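VP2 (Primate bocaparvovirus 1, PDB 7L0Y) self-assembles into the T=1 icosahedral capsid of human bocavirus 1, a shell about 26 nm across built from 60 copies of the capsid proteins. Local coordinates at residues A[28-33]-A[455-460]; A[334-339]-A[347-352]. All coordinates share one frame; numbering follows the deposited sequence.

In the fold
Interaction 1 (28-33 with 455-460) pairs strands far apart in sequence, 422 residues at their closest ends, whereas interaction 2 (334-339 with 347-352) is a local hairpin nested inside the long loop that interaction 1 closes. Their centres lie about 28 Å apart and their nearest atoms about 17 Å, so neither touches the other. Interaction 1 belongs to the strand framework of the subunit, its centre about 21 Å from the centre of the chain, and interaction 2 has its centre about 13 Å from that point. Both approach another copy of the protein: D28 at the end of interaction 1 nears a second subunit, while seven residues of interaction 2 are within reach of a third.

Interaction 1: residues A[28-33]-A[455-460]; sequences DKYVVT and EIVWEV
The indole of W458 meets T33 at its edge: NE1 donates to T33 OG1 (3.1 Å) only 1° out of the ring plane, and V31 O also lies at that edge. This is an antiparallel β-pair, strand axes at 162°, in the jelly-roll framework of the parvovirus capsid protein. I456 CG2 covers one face of the indole, off centre, and F83 meets the ring with its plane inclined to it. The phenol of Y30 lies obliquely to V457, CD1 to CG1 3.7 Å. V31–W458 and T33–I456 are the hydrogen-bonded pairs; V31 and W458 exchange two backbone bonds, V31 N to W458 O and W458 N to V31 O. Beside them, V32 CG2 packs on V457 CG2 at 4.1 Å, on the same sheet face as Y30 and E459. The other edge of strand 446-462 is taken by strand 95-118, where R99 forms a salt bridge with E459 OE1. D28 OD1 is paired with R462 of its own chain. Beyond the Y30–E459 pair, V460 N donates to K29 O (2.9 Å). With its chi1 at 80°, V460 CG1 sits between backbone N and carbonyl carbon and reaches V31 CG2 at 4.0 Å.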
ATOM      1  N   ASP A  28      45.624  41.686 -61.080  1.00 16.52           N
ATOM      2  CA  ASP A  28      46.952  41.661 -60.484  1.00 16.52           C
ATOM      3  C   ASP A  28      47.614  40.308 -60.677  1.00 16.52           C
ATOM      4  O   ASP A  28      48.786  40.231 -61.058  1.00 16.52           O
ATOM      5  CB  ASP A  28      46.879  42.030 -59.006  1.00 20.23           C
ATOM      6  CG  ASP A  28      46.770  43.521 -58.787  1.00 20.23           C
ATOM      7  OD1 ASP A  28      47.066  44.272 -59.735  1.00 20.23           O
ATOM      8  OD2 ASP A  28      46.410  43.948 -57.669  1.00 20.23           O
ATOM      9  N   LYS A  29      46.898  39.228 -60.380  1.00 15.14           N
ATOM     10  CA  LYS A  29      47.481  37.903 -60.496  1.00 15.14           C
ATOM     11  C   LYS A  29      47.181  37.205 -61.810  1.00 15.14           C
ATOM     12  O   LYS A  29      47.845  36.213 -62.122  1.00 15.14           O
ATOM     13  CB  LYS A  29      47.007  37.013 -59.344  1.00 17.91           C
ATOM     14  CG  LYS A  29      47.876  37.091 -58.107  1.00 17.91           C
ATOM     15  CD  LYS A  29      47.802  38.457 -57.465  1.00 17.91           C
ATOM     16  CE  LYS A  29      48.698  38.543 -56.247  1.00 17.91           C
ATOM     17  NZ  LYS A  29      48.656  39.893 -55.616  1.00 17.91           N
ATOM     18  N   TYR A  30      46.236  37.696 -62.600  1.00 10.00           N
ATOM     19  CA  TYR A  30      45.795  36.962 -63.772  1.00 10.00           C
ATOM     20  C   TYR A  30      45.468  37.895 -64.919  1.00 10.00           C
ATOM     21  O   TYR A  30      45.009  39.019 -64.725  1.00 10.00           O
ATOM     22  CB  TYR A  30      44.568  36.102 -63.489  1.00  0.00           C
ATOM     23  CG  TYR A  30      44.820  35.037 -62.469  1.00  0.00           C
ATOM     24  CD1 TYR A  30      45.488  33.875 -62.812  1.00  0.00           C
ATOM     25  CD2 TYR A  30      44.371  35.178 -61.170  1.00  0.00           C
ATOM     26  CE1 TYR A  30      45.725  32.897 -61.885  1.00  0.00           C
ATOM     27  CE2 TYR A  30      44.600  34.204 -60.238  1.00  0.00           C
ATOM     28  CZ  TYR A  30      45.276  33.063 -60.599  1.00  0.00           C
ATOM     29  OH  TYR A  30      45.502  32.084 -59.665  1.00  0.00           O
ATOM     30  N   VAL A  31      45.720  37.400 -66.118  1.00 13.55           N
ATOM     31  CA  VAL A  31      45.231  37.996 -67.347  1.00 13.55           C
ATOM     32  C   VAL A  31      44.537  36.896 -68.125  1.00 13.55           C
ATOM     33  O   VAL A  31      45.094  35.810 -68.302  1.00 13.55           O
ATOM     34  CB  VAL A  31      46.362  38.633 -68.175  1.00 12.81           C
ATOM     35  CG1 VAL A  31      45.839  39.108 -69.506  1.00 12.81           C
ATOM     36  CG2 VAL A  31      46.966  39.787 -67.420  1.00 12.81           C
ATOM     37  N   VAL A  32      43.312  37.155 -68.550  1.00 12.51           N
ATOM     38  CA  VAL A  32      42.557  36.217 -69.362  1.00 12.51           C
ATOM     39  C   VAL A  32      42.448  36.796 -70.757  1.00 12.51           C
ATOM     40  O   VAL A  32      41.997  37.929 -70.924  1.00 12.51           O
ATOM     41  CB  VAL A  32      41.167  35.940 -68.772  1.00 13.76           C
ATOM     42  CG1 VAL A  32      40.391  35.046 -69.698  1.00 13.76           C
ATOM     43  CG2 VAL A  32      41.300  35.304 -67.421  1.00 13.76           C
ATOM     44  N   THR A  33      42.878  36.034 -71.750  1.00 12.37           N
ATOM     45  CA  THR A  33      42.718  36.413 -73.143  1.00 12.37           C
ATOM     46  C   THR A  33      41.691  35.497 -73.782  1.00 12.37           C
ATOM     47  O   THR A  33      41.691  34.291 -73.536  1.00 12.37           O
ATOM     48  CB  THR A  33      44.048  36.353 -73.901  1.00 13.04           C
ATOM     49  OG1 THR A  33      44.621  35.047 -73.786  1.00 13.04           O
ATOM     50  CG2 THR A  33      45.022  37.386 -73.371  1.00 13.04           C
ATOM     51  N   GLU A 455      40.973  30.369 -75.254  1.00 15.28           N
ATOM     52  CA  GLU A 455      40.924  31.160 -74.038  1.00 15.28           C
ATOM     53  C   GLU A 455      42.044  30.718 -73.114  1.00 15.28           C
ATOM     54  O   GLU A 455      42.077  29.563 -72.686  1.00 15.28           O
ATOM     55  CB  GLU A 455      39.568  31.019 -73.364  1.00 20.41           C
ATOM     56  CG  GLU A 455      39.393  31.856 -72.133  1.00 20.41           C
ATOM     57  CD  GLU A 455      37.987  31.778 -71.602  1.00 20.41           C
ATOM     58  OE1 GLU A 455      37.161  31.096 -72.239  1.00 20.41           O
ATOM     59  OE2 GLU A 455      37.704  32.380 -70.545  1.00 20.41           O
ATOM     60  N   ILE A 456      42.955  31.630 -72.805  1.00 13.14           N
ATOM     61  CA  ILE A 456      44.109  31.324 -71.972  1.00 13.14           C
ATOM     62  C   ILE A 456      44.030  32.158 -70.709  1.00 13.14           C
ATOM     63  O   ILE A 456      43.798  33.367 -70.773  1.00 13.14           O
ATOM     64  CB  ILE A 456      45.440  31.580 -72.694  1.00 13.75           C
ATOM     65  CG1 ILE A 456      45.582  30.664 -73.897  1.00 13.75           C
ATOM     66  CG2 ILE A 456      46.597  31.326 -71.771  1.00 13.75           C
ATOM     67  CD1 ILE A 456      46.797  30.943 -74.690  1.00 13.75           C
ATOM     68  N   VAL A 457      44.214  31.515 -69.567  1.00 13.21           N
ATOM     69  CA  VAL A 457      44.445  32.216 -68.315  1.00 13.21           C
ATOM     70  C   VAL A 457      45.948  32.365 -68.146  1.00 13.21           C
ATOM     71  O   VAL A 457      46.690  31.384 -68.208  1.00 13.21           O
ATOM     72  CB  VAL A 457      43.824  31.470 -67.130  1.00 11.43           C
ATOM     73  CG1 VAL A 457      44.146  32.186 -65.846  1.00 11.43           C
ATOM     74  CG2 VAL A 457      42.333  31.368 -67.311  1.00 11.43           C
ATOM     75  N   TRP A 458      46.399  33.592 -67.963  1.00 12.49           N
ATOM     76  CA  TRP A 458      47.812  33.889 -67.809  1.00 12.49           C
ATOM     77  C   TRP A 458      48.072  34.220 -66.351  1.00 12.49           C
ATOM     78  O   TRP A 458      47.467  35.146 -65.810  1.00 12.49           O
ATOM     79  CB  TRP A 458      48.211  35.057 -68.700  1.00 12.18           C
ATOM     80  CG  TRP A 458      48.070  34.774 -70.144  1.00 12.18           C
ATOM     81  CD1 TRP A 458      46.960  34.946 -70.898  1.00 12.18           C
ATOM     82  CD2 TRP A 458      49.090  34.317 -71.027  1.00 12.18           C
ATOM     83  NE1 TRP A 458      47.211  34.594 -72.191  1.00 12.18           N
ATOM     84  CE2 TRP A 458      48.518  34.210 -72.298  1.00 12.18           C
ATOM     85  CE3 TRP A 458      50.431  33.989 -70.864  1.00 12.18           C
ATOM     86  CZ2 TRP A 458      49.235  33.781 -73.397  1.00 12.18           C
ATOM     87  CZ3 TRP A 458      51.136  33.569 -71.948  1.00 12.18           C
ATOM     88  CH2 TRP A 458      50.542  33.464 -73.200  1.00 12.18           C
ATOM     89  N   GLU A 459      48.954  33.466 -65.716  1.00 14.50           N
ATOM     90  CA  GLU A 459      49.415  33.840 -64.390  1.00 14.50           C
ATOM     91  C   GLU A 459      50.442  34.950 -64.533  1.00 14.50           C
ATOM     92  O   GLU A 459      51.426  34.807 -65.257  1.00 14.50           O
ATOM     93  CB  GLU A 459      50.009  32.641 -63.662  1.00 18.35           C
ATOM     94  CG  GLU A 459      50.388  32.935 -62.239  1.00 18.35           C
ATOM     95  CD  GLU A 459      50.955  31.728 -61.530  1.00 18.35           C
ATOM     96  OE1 GLU A 459      51.043  30.657 -62.163  1.00 18.35           O
ATOM     97  OE2 GLU A 459      51.330  31.850 -60.346  1.00 18.35           O
ATOM     98  N   VAL A 460      50.206  36.063 -63.860  1.00 15.42           N
ATOM     99  CA  VAL A 460      50.982  37.264 -64.115  1.00 15.42           C
ATOM    100  C   VAL A 460      51.356  37.872 -62.774  1.00 15.42           C
ATOM    101  O   VAL A 460      50.716  37.610 -61.754  1.00 15.42           O
ATOM    102  CB  VAL A 460      50.179  38.247 -64.998  1.00 14.37           C
ATOM    103  CG1 VAL A 460      49.167  39.029 -64.184  1.00 14.37           C
ATOM    104  CG2 VAL A 460      51.079  39.097 -65.837  1.00 14.37           C
TER

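Interaction 2: residues A[334-339]-A[347-352]; sequences LQWYQT and GNIIAN
W336 and I349 form the central hydrogen-bonded pair, each backbone amide satisfied by the other's carbonyl: I349 N donates to W336 O at 2.8 Å, and W336 N returns a longer bond to I349 O (3.2 Å). I349 O also lies over one face of the W336 indole, offset toward its rim. Two outer bonds flank this pair: A351 N reaches L334 O (2.9 Å), and Q338 N reaches G347 O (3.1 Å). A chi1 of 61° puts W336 CG between backbone N and carbonyl carbon and brings the indole across I349, whose CG2 touches CZ2 at 3.6 Å. W149 meets the same indole from elsewhere in the chain. On the opposite face of the hairpin, Y337 CE1 packs against N348 CB (3.7 Å), and the Y337 OH is hydrogen-bonded to G344 O. Backbone bonds from Q335 and Y337 go to a neighbouring subunit, as does T339 O, which accepts from R264 of that subunit. Antiparallel strands at 158°, joined by the short loop between the two segments, make a two-stranded β-hairpin, here set in a subunit interface of the capsid.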
ATOM      1  N   LEU A 334      68.293  37.718 -85.058  1.00 46.75           N
ATOM      2  CA  LEU A 334      67.002  37.141 -85.387  1.00 46.75           C
ATOM      3  C   LEU A 334      66.242  38.085 -86.307  1.00 46.75           C
ATOM      4  O   LEU A 334      66.141  39.283 -86.040  1.00 46.75           O
ATOM      5  CB  LEU A 334      66.209  36.889 -84.109  1.00 40.73           C
ATOM      6  CG  LEU A 334      64.835  36.247 -84.274  1.00 40.73           C
ATOM      7  CD1 LEU A 334      64.977  34.830 -84.778  1.00 40.73           C
ATOM      8  CD2 LEU A 334      64.057  36.287 -82.975  1.00 40.73           C
ATOM      9  N   GLN A 335      65.714  37.549 -87.398  1.00 46.84           N
ATOM     10  CA  GLN A 335      65.063  38.377 -88.396  1.00 46.84           C
ATOM     11  C   GLN A 335      63.919  37.593 -89.014  1.00 46.84           C
ATOM     12  O   GLN A 335      64.030  36.391 -89.246  1.00 46.84           O
ATOM     13  CB  GLN A 335      66.071  38.822 -89.454  1.00 50.59           C
ATOM     14  CG  GLN A 335      65.602  39.916 -90.364  1.00 50.59           C
ATOM     15  CD  GLN A 335      66.713  40.407 -91.247  1.00 50.59           C
ATOM     16  OE1 GLN A 335      67.851  39.964 -91.132  1.00 50.59           O
ATOM     17  NE2 GLN A 335      66.397  41.333 -92.133  1.00 50.59           N
ATOM     18  N   TRP A 336      62.809  38.275 -89.259  1.00 46.21           N
ATOM     19  CA  TRP A 336      61.649  37.612 -89.835  1.00 46.21           C
ATOM     20  C   TRP A 336      60.889  38.617 -90.682  1.00 46.21           C
ATOM     21  O   TRP A 336      61.231  39.796 -90.734  1.00 46.21           O
ATOM     22  CB  TRP A 336      60.754  37.018 -88.750  1.00 44.61           C
ATOM     23  CG  TRP A 336      60.201  38.030 -87.815  1.00 44.61           C
ATOM     24  CD1 TRP A 336      58.997  38.644 -87.902  1.00 44.61           C
ATOM     25  CD2 TRP A 336      60.841  38.562 -86.656  1.00 44.61           C
ATOM     26  NE1 TRP A 336      58.838  39.521 -86.869  1.00 44.61           N
ATOM     27  CE2 TRP A 336      59.959  39.489 -86.086  1.00 44.61           C
ATOM     28  CE3 TRP A 336      62.072  38.338 -86.041  1.00 44.61           C
ATOM     29  CZ2 TRP A 336      60.265  40.191 -84.931  1.00 44.61           C
ATOM     30  CZ3 TRP A 336      62.377  39.035 -84.907  1.00 44.61           C
ATOM     31  CH2 TRP A 336      61.479  39.950 -84.358  1.00 44.61           C
ATOM     32  N   TYR A 337      59.843  38.133 -91.340  1.00 49.03           N
ATOM     33  CA  TYR A 337      58.899  38.987 -92.043  1.00 49.03           C
ATOM     34  C   TYR A 337      57.597  39.041 -91.264  1.00 49.03           C
ATOM     35  O   TYR A 337      57.185  38.042 -90.669  1.00 49.03           O
ATOM     36  CB  TYR A 337      58.627  38.499 -93.466  1.00 52.18           C
ATOM     37  CG  TYR A 337      59.809  38.578 -94.389  1.00 52.18           C
ATOM     38  CD1 TYR A 337      60.255  39.798 -94.853  1.00 52.18           C
ATOM     39  CD2 TYR A 337      60.427  37.434 -94.861  1.00 52.18           C
ATOM     40  CE1 TYR A 337      61.318  39.885 -95.700  1.00 52.18           C
ATOM     41  CE2 TYR A 337      61.485  37.511 -95.729  1.00 52.18           C
ATOM     42  CZ  TYR A 337      61.929  38.741 -96.142  1.00 52.18           C
ATOM     43  OH  TYR A 337      62.991  38.836 -97.001  1.00 52.18           O
ATOM     44  N   GLN A 338      56.959  40.210 -91.263  1.00 49.90           N
ATOM     45  CA  GLN A 338      55.632  40.334 -90.679  1.00 49.90           C
ATOM     46  C   GLN A 338      54.558  39.688 -91.529  1.00 49.90           C
ATOM     47  O   GLN A 338      53.521  39.290 -90.995  1.00 49.90           O
ATOM     48  CB  GLN A 338      55.283  41.802 -90.460  1.00 45.25           C
ATOM     49  CG  GLN A 338      55.945  42.413 -89.259  1.00 45.25           C
ATOM     50  CD  GLN A 338      55.480  41.759 -87.986  1.00 45.25           C
ATOM     51  OE1 GLN A 338      54.303  41.448 -87.834  1.00 45.25           O
ATOM     52  NE2 GLN A 338      56.399  41.534 -87.068  1.00 45.25           N
ATOM     53  N   THR A 339      54.780  39.576 -92.826  1.00 53.06           N
ATOM     54  CA  THR A 339      53.760  39.152 -93.764  1.00 53.06           C
ATOM     55  C   THR A 339      54.306  38.024 -94.621  1.00 53.06           C
ATOM     56  O   THR A 339      55.487  38.022 -94.971  1.00 53.06           O
ATOM     57  CB  THR A 339      53.327  40.342 -94.641  1.00 52.51           C
ATOM     58  OG1 THR A 339      52.740  41.352 -93.813  1.00 52.51           O
ATOM     59  CG2 THR A 339      52.326  39.942 -95.698  1.00 52.51           C
ATOM     60  N   GLY A 347      59.435  44.581 -95.411  1.00 54.17           N
ATOM     61  CA  GLY A 347      58.615  43.850 -94.471  1.00 54.17           C
ATOM     62  C   GLY A 347      59.365  43.031 -93.452  1.00 54.17           C
ATOM     63  O   GLY A 347      58.754  42.207 -92.770  1.00 54.17           O
ATOM     64  N   ASN A 348      60.669  43.238 -93.316  1.00 52.65           N
ATOM     65  CA  ASN A 348      61.507  42.443 -92.434  1.00 52.65           C
ATOM     66  C   ASN A 348      61.800  43.206 -91.153  1.00 52.65           C
ATOM     67  O   ASN A 348      61.964  44.427 -91.176  1.00 52.65           O
ATOM     68  CB  ASN A 348      62.810  42.058 -93.130  1.00 53.25           C
ATOM     69  CG  ASN A 348      63.554  43.253 -93.651  1.00 53.25           C
ATOM     70  OD1 ASN A 348      62.975  44.319 -93.832  1.00 53.25           O
ATOM     71  ND2 ASN A 348      64.846  43.097 -93.881  1.00 53.25           N
ATOM     72  N   ILE A 349      61.866  42.485 -90.042  1.00 49.35           N
ATOM     73  CA  ILE A 349      62.161  43.068 -88.741  1.00 49.35           C
ATOM     74  C   ILE A 349      63.403  42.404 -88.183  1.00 49.35           C
ATOM     75  O   ILE A 349      63.449  41.181 -88.014  1.00 49.35           O
ATOM     76  CB  ILE A 349      60.979  42.944 -87.772  1.00 47.90           C
ATOM     77  CG1 ILE A 349      59.870  43.897 -88.207  1.00 47.90           C
ATOM     78  CG2 ILE A 349      61.417  43.243 -86.361  1.00 47.90           C
ATOM     79  CD1 ILE A 349      58.664  43.808 -87.396  1.00 47.90           C
ATOM     80  N   ILE A 350      64.401  43.219 -87.889  1.00 48.98           N
ATOM     81  CA  ILE A 350      65.666  42.774 -87.335  1.00 48.98           C
ATOM     82  C   ILE A 350      65.636  43.036 -85.840  1.00 48.98           C
ATOM     83  O   ILE A 350      65.318  44.148 -85.407  1.00 48.98           O
ATOM     84  CB  ILE A 350      66.835  43.517 -87.993  1.00 51.34           C
ATOM     85  CG1 ILE A 350      66.782  43.340 -89.507  1.00 51.34           C
ATOM     86  CG2 ILE A 350      68.137  42.997 -87.457  1.00 51.34           C
ATOM     87  CD1 ILE A 350      67.733  44.220 -90.249  1.00 51.34           C
ATOM     88  N   ALA A 351      65.962  42.022 -85.048  1.00 46.04           N
ATOM     89  CA  ALA A 351      66.024  42.214 -83.609  1.00 46.04           C
ATOM     90  C   ALA A 351      67.163  43.157 -83.250  1.00 46.04           C
ATOM     91  O   ALA A 351      68.275  43.045 -83.768  1.00 46.04           O
ATOM     92  CB  ALA A 351      66.194  40.878 -82.897  1.00 43.84           C
ATOM     93  N   ASN A 352      66.882  44.088 -82.358  1.00 46.91           N
ATOM     94  CA  ASN A 352      67.828  45.109 -81.948  1.00 46.91           C
ATOM     95  C   ASN A 352      68.167  44.910 -80.485  1.00 46.91           C
ATOM     96  O   ASN A 352      67.435  44.234 -79.756  1.00 46.91           O
ATOM     97  CB  ASN A 352      67.265  46.518 -82.177  1.00 48.60           C
ATOM     98  CG  ASN A 352      67.108  46.845 -83.642  1.00 48.60           C
ATOM     99  OD1 ASN A 352      66.066  47.330 -84.075  1.00 48.60           O
ATOM    100  ND2 ASN A 352      68.148  46.574 -84.421  1.00 48.60           N
TER